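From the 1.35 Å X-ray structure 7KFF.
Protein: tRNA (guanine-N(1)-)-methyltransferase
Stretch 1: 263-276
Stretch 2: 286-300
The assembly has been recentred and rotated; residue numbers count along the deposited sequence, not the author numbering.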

# COMPACT_ATOMS: atom_id res chain seq x y z
N GLU A 263 27.97 4.35 -14.42
CA GLU A 263 27.12 3.17 -14.44
C GLU A 263 27.54 2.16 -13.38
O GLU A 263 26.69 1.55 -12.73
N ARG A 264 28.85 1.99 -13.17
CA ARG A 264 29.29 1.09 -12.11
C ARG A 264 28.89 1.62 -10.74
O ARG A 264 28.46 0.85 -9.88
N TRP A 265 29.02 2.93 -10.53
CA TRP A 265 28.59 3.53 -9.27
C TRP A 265 27.12 3.26 -9.02
O TRP A 265 26.73 2.91 -7.90
N ARG A 266 26.29 3.39 -10.05
CA ARG A 266 24.86 3.16 -9.86
C ARG A 266 24.61 1.72 -9.44
O ARG A 266 23.78 1.45 -8.57
N ARG A 267 25.33 0.77 -10.04
CA ARG A 267 25.17 -0.63 -9.66
C ARG A 267 25.62 -0.86 -8.22
O ARG A 267 24.91 -1.51 -7.43
N GLU A 268 26.78 -0.33 -7.84
CA GLU A 268 27.24 -0.45 -6.46
C GLU A 268 26.21 0.10 -5.49
O GLU A 268 25.90 -0.53 -4.46
N GLN A 269 25.67 1.27 -5.78
CA GLN A 269 24.73 1.89 -4.84
C GLN A 269 23.45 1.09 -4.73
O GLN A 269 22.83 1.07 -3.67
N SER A 270 23.04 0.43 -5.82
CA SER A 270 21.89 -0.46 -5.77
C SER A 270 22.20 -1.71 -4.93
O SER A 270 21.39 -2.11 -4.09
N LEU A 271 23.39 -2.28 -5.11
CA LEU A 271 23.79 -3.40 -4.25
C LEU A 271 23.85 -2.96 -2.79
O LEU A 271 23.42 -3.71 -1.90
N LYS A 272 24.39 -1.76 -2.53
CA LYS A 272 24.55 -1.29 -1.16
C LYS A 272 23.19 -1.06 -0.51
O LYS A 272 22.96 -1.49 0.63
N ARG A 273 22.26 -0.40 -1.21
CA ARG A 273 20.95 -0.16 -0.63
C ARG A 273 20.25 -1.48 -0.37
O ARG A 273 19.62 -1.66 0.67
N THR A 274 20.38 -2.44 -1.30
CA THR A 274 19.73 -3.74 -1.10
C THR A 274 20.35 -4.47 0.09
O THR A 274 19.64 -5.05 0.91
N TRP A 275 21.68 -4.45 0.20
CA TRP A 275 22.34 -5.06 1.34
C TRP A 275 21.89 -4.41 2.65
O TRP A 275 21.65 -5.11 3.64
N GLU A 276 21.80 -3.08 2.68
CA GLU A 276 21.42 -2.39 3.91
C GLU A 276 20.02 -2.74 4.36
O GLU A 276 19.75 -2.93 5.56
N GLU A 286 22.65 -15.14 -7.78
CA GLU A 286 24.07 -15.47 -7.92
C GLU A 286 24.76 -14.21 -8.41
O GLU A 286 24.65 -13.87 -9.58
N LEU A 287 25.47 -13.53 -7.52
CA LEU A 287 26.23 -12.35 -7.90
C LEU A 287 27.55 -12.77 -8.54
O LEU A 287 28.20 -13.72 -8.11
N ASP A 288 27.95 -12.03 -9.58
CA ASP A 288 29.25 -12.25 -10.18
C ASP A 288 30.35 -11.72 -9.26
O ASP A 288 30.08 -11.13 -8.21
N ARG A 289 31.60 -11.94 -9.65
CA ARG A 289 32.70 -11.58 -8.76
C ARG A 289 32.73 -10.09 -8.45
O ARG A 289 33.04 -9.68 -7.32
N HIS A 290 32.45 -9.24 -9.44
CA HIS A 290 32.46 -7.80 -9.19
C HIS A 290 31.46 -7.45 -8.10
O HIS A 290 31.78 -6.74 -7.13
N ASP A 291 30.23 -7.94 -8.23
CA ASP A 291 29.18 -7.59 -7.29
C ASP A 291 29.37 -8.29 -5.96
O ASP A 291 29.15 -7.70 -4.90
N GLN A 292 29.79 -9.56 -5.99
CA GLN A 292 29.99 -10.30 -4.75
C GLN A 292 31.14 -9.70 -3.94
O GLN A 292 31.02 -9.54 -2.72
N ALA A 293 32.23 -9.33 -4.61
CA ALA A 293 33.33 -8.71 -3.90
C ALA A 293 32.93 -7.37 -3.30
O ALA A 293 33.34 -7.03 -2.19
N TYR A 294 32.10 -6.60 -4.01
CA TYR A 294 31.64 -5.33 -3.47
C TYR A 294 30.82 -5.55 -2.21
O TYR A 294 31.01 -4.87 -1.19
N VAL A 295 29.89 -6.50 -2.26
CA VAL A 295 29.04 -6.76 -1.10
C VAL A 295 29.86 -7.29 0.07
O VAL A 295 29.61 -6.93 1.23
N GLU A 296 30.85 -8.15 -0.20
CA GLU A 296 31.72 -8.61 0.88
C GLU A 296 32.47 -7.46 1.52
O GLU A 296 32.75 -7.50 2.73
N GLY A 297 32.80 -6.42 0.75
CA GLY A 297 33.42 -5.24 1.34
C GLY A 297 32.50 -4.50 2.28
O GLY A 297 32.95 -3.89 3.25
N LEU A 298 31.19 -4.55 2.01
CA LEU A 298 30.23 -3.96 2.94
C LEU A 298 30.18 -4.75 4.24
O LEU A 298 30.10 -4.17 5.33
N ARG A 299 30.20 -6.08 4.14
CA ARG A 299 30.12 -6.92 5.33
C ARG A 299 31.34 -6.77 6.22
O ARG A 299 31.23 -6.93 7.44
N ARG A 300 32.50 -6.44 5.65
CA ARG A 300 33.70 -6.24 6.44
C ARG A 300 33.80 -4.85 7.05
O ARG A 300 34.69 -4.61 7.87

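Two helices of one chain, running in broadly the same direction at 49° with axes 10.0 Å apart at closest approach, meet through a small apolar seam that is closed at one end by a buried aspartate holding two arginines. Asp 291 (chi1 m) is the polar anchor, and it divides its oxygens cleanly. Asp 291 OD1 accepts from Arg 264 NH1 at 2.8 Å, while Asp 291 OD2 takes Arg 267 NH2 at 2.8 Å and Arg 267 NE at 3.0 Å, so each carboxylate oxygen serves one salt bridge. Both arginines leave their helix sideways, with chi1 t and chi2 p bringing the guanidinium ends across. Arg 264 does double duty: its guanidinium also lies flat on the ring of His 290, with planes at 12° and centres 3.5 Å apart. The start of the second helix is capped by Asp 288, whose OD1 accepts from Asp 291 N at 2.9 Å, close to the anchor itself.

Beyond the charges, Tyr 294 (chi1 t) is a knob set among Arg 264, Glu 268, Leu 271 and Lys 272. Glu 268 offers aliphatic carbon rather than charge here: its CB sits over the tyrosine face, 3.9 Å from the ring centroid. Leu 271 (m, t) points directly across at the middle of the seam, its CB 4.0 Å from Tyr 294 CD2 and 4.2 Å from Val 295 CG2, and its CD2 reaches Leu 287 CD2 at 4.3 Å.

One helical turn on, Trp 275 (chi1 t) points toward the partner helix and lays its six-membered ring over Leu 298 (m, t), whose CB is 3.7 Å from the ring centroid and almost on the normal. Trp 275 CD1 also meets Val 295 CG1 at 3.9 Å. The pattern is legible: one aspartate shared by two arginines at one end, then a tyrosine knob, leucine and an indole lid.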

# COMPACT_ATOMS: atom_id res chain seq x y z
CB GLU A 263 27.12 2.55 -15.84
CG GLU A 263 25.81 1.84 -16.19
CD GLU A 263 24.57 2.68 -15.89
OE1 GLU A 263 24.61 3.91 -16.10
OE2 GLU A 263 23.57 2.11 -15.40
CB ARG A 264 30.81 0.88 -12.17
CG ARG A 264 31.34 -0.04 -11.06
CD ARG A 264 30.71 -1.44 -11.13
NE ARG A 264 30.91 -2.19 -9.89
CZ ARG A 264 30.32 -3.35 -9.62
NH1 ARG A 264 29.49 -3.89 -10.50
NH2 ARG A 264 30.56 -3.96 -8.47
CB TRP A 265 28.88 5.04 -9.28
CG TRP A 265 28.37 5.77 -8.05
CD1 TRP A 265 29.05 6.01 -6.89
CD2 TRP A 265 27.08 6.36 -7.89
NE1 TRP A 265 28.26 6.70 -6.01
CE2 TRP A 265 27.05 6.94 -6.60
CE3 TRP A 265 25.96 6.47 -8.70
CZ2 TRP A 265 25.93 7.60 -6.11
CZ3 TRP A 265 24.84 7.13 -8.21
CH2 TRP A 265 24.83 7.68 -6.92
CB ARG A 266 24.09 3.47 -11.15
CG ARG A 266 24.08 4.92 -11.61
CD ARG A 266 22.90 5.15 -12.54
NE ARG A 266 23.19 5.93 -13.74
CZ ARG A 266 23.07 7.25 -13.83
NH1 ARG A 266 23.33 7.86 -14.98
NH2 ARG A 266 22.70 7.97 -12.78
CB ARG A 267 25.96 -1.52 -10.61
CG ARG A 267 25.97 -2.98 -10.25
CD ARG A 267 24.78 -3.67 -10.81
NE ARG A 267 24.79 -5.10 -10.50
CZ ARG A 267 23.73 -5.88 -10.67
NH1 ARG A 267 22.61 -5.37 -11.15
NH2 ARG A 267 23.80 -7.16 -10.35
CB GLU A 268 28.57 0.26 -6.29
CG GLU A 268 29.72 -0.42 -7.02
CD GLU A 268 31.02 0.39 -6.97
OE1 GLU A 268 31.00 1.57 -6.53
OE2 GLU A 268 32.06 -0.14 -7.39
CB GLN A 269 24.44 3.32 -5.29
CG GLN A 269 25.63 4.24 -5.13
CD GLN A 269 26.03 4.40 -3.68
OE1 GLN A 269 25.19 4.74 -2.83
NE2 GLN A 269 27.29 4.17 -3.38
CB SER A 270 21.48 -0.80 -7.20
OG SER A 270 20.50 -1.79 -7.25
CB LEU A 271 25.16 -3.91 -4.67
CG LEU A 271 25.22 -4.63 -6.01
CD1 LEU A 271 26.65 -4.78 -6.49
CD2 LEU A 271 24.53 -5.99 -5.91
CB LYS A 272 25.36 0.01 -1.17
CG LYS A 272 25.56 0.65 0.18
CD LYS A 272 26.53 1.84 0.03
CE LYS A 272 26.79 2.56 1.34
NZ LYS A 272 25.82 3.66 1.55
CB ARG A 273 20.10 0.73 -1.54
CG ARG A 273 18.68 1.02 -1.01
CD ARG A 273 18.68 1.85 0.27
NE ARG A 273 19.00 3.25 -0.01
CZ ARG A 273 18.11 4.20 -0.27
NH1 ARG A 273 18.52 5.44 -0.52
NH2 ARG A 273 16.80 3.92 -0.26
CB THR A 274 19.83 -4.57 -2.38
OG1 THR A 274 19.30 -3.83 -3.49
CG2 THR A 274 19.07 -5.89 -2.23
CB TRP A 275 23.85 -4.94 1.18
CG TRP A 275 24.60 -5.46 2.35
CD1 TRP A 275 24.84 -6.77 2.66
CD2 TRP A 275 25.21 -4.69 3.39
NE1 TRP A 275 25.57 -6.85 3.82
CE2 TRP A 275 25.81 -5.59 4.29
CE3 TRP A 275 25.31 -3.32 3.64
CZ2 TRP A 275 26.49 -5.16 5.42
CZ3 TRP A 275 25.99 -2.90 4.76
CH2 TRP A 275 26.57 -3.82 5.64
CB GLU A 276 21.48 -0.87 3.70
CG GLU A 276 22.86 -0.30 3.53
CD GLU A 276 22.84 1.16 3.09
OE1 GLU A 276 21.81 1.65 2.55
OE2 GLU A 276 23.88 1.82 3.28
CB GLU A 286 24.32 -16.61 -8.91
CG GLU A 286 23.93 -17.96 -8.42
CD GLU A 286 24.80 -18.51 -7.29
OE1 GLU A 286 25.79 -17.86 -6.87
OE2 GLU A 286 24.48 -19.60 -6.81
CB LEU A 287 26.54 -11.49 -6.68
CG LEU A 287 25.30 -10.96 -5.95
CD1 LEU A 287 25.77 -10.11 -4.77
CD2 LEU A 287 24.38 -10.17 -6.82
CB ASP A 288 29.30 -11.68 -11.60
CG ASP A 288 29.31 -10.15 -11.64
OD1 ASP A 288 29.47 -9.49 -10.60
OD2 ASP A 288 29.17 -9.62 -12.76
CB ARG A 289 34.05 -12.00 -9.35
CG ARG A 289 35.20 -11.59 -8.41
CD ARG A 289 36.58 -11.96 -8.86
NE ARG A 289 36.75 -13.39 -8.78
CZ ARG A 289 37.91 -14.02 -8.70
NH1 ARG A 289 39.06 -13.34 -8.67
NH2 ARG A 289 37.90 -15.35 -8.64
CB HIS A 290 32.17 -7.05 -10.49
CG HIS A 290 32.83 -5.71 -10.58
ND1 HIS A 290 32.85 -4.98 -11.75
CD2 HIS A 290 33.47 -4.96 -9.65
CE1 HIS A 290 33.49 -3.84 -11.54
NE2 HIS A 290 33.87 -3.80 -10.27
CB ASP A 291 27.82 -7.96 -7.88
CG ASP A 291 27.46 -7.13 -9.11
OD1 ASP A 291 28.13 -6.12 -9.39
OD2 ASP A 291 26.50 -7.50 -9.80
CB GLN A 292 30.25 -11.77 -5.07
CG GLN A 292 30.41 -12.67 -3.85
CD GLN A 292 29.15 -12.78 -3.04
OE1 GLN A 292 28.05 -12.80 -3.57
NE2 GLN A 292 29.30 -12.85 -1.73
CB ALA A 293 34.52 -8.53 -4.84
CB TYR A 294 30.82 -4.58 -4.52
CG TYR A 294 30.29 -3.28 -3.99
CD1 TYR A 294 31.11 -2.17 -3.87
CD2 TYR A 294 28.97 -3.17 -3.58
CE1 TYR A 294 30.64 -0.98 -3.36
CE2 TYR A 294 28.48 -1.99 -3.08
CZ TYR A 294 29.31 -0.90 -2.97
OH TYR A 294 28.82 0.28 -2.47
CB VAL A 295 27.88 -7.70 -1.49
CG1 VAL A 295 27.12 -8.14 -0.26
CG2 VAL A 295 26.96 -6.99 -2.46
CB GLU A 296 32.70 -9.66 0.34
CG GLU A 296 32.07 -11.03 0.13
CD GLU A 296 32.95 -11.97 -0.69
OE1 GLU A 296 34.05 -11.57 -1.11
OE2 GLU A 296 32.51 -13.12 -0.92
CB LEU A 298 28.84 -3.93 2.30
CG LEU A 298 28.72 -3.23 0.96
CD1 LEU A 298 27.30 -3.39 0.40
CD2 LEU A 298 29.09 -1.76 1.08
CB ARG A 299 29.92 -8.38 4.91
CG ARG A 299 28.57 -8.64 4.24
CD ARG A 299 28.51 -9.97 3.50
NE ARG A 299 27.21 -10.18 2.86
CZ ARG A 299 26.95 -11.11 1.94
NH1 ARG A 299 27.92 -11.92 1.52
NH2 ARG A 299 25.73 -11.22 1.43
CB ARG A 300 34.95 -6.50 5.60
CG ARG A 300 35.18 -7.96 5.26
CD ARG A 300 36.58 -8.17 4.69
NE ARG A 300 36.85 -7.27 3.57
CZ ARG A 300 36.61 -7.55 2.29
NH1 ARG A 300 36.09 -8.73 1.95
NH2 ARG A 300 36.89 -6.66 1.35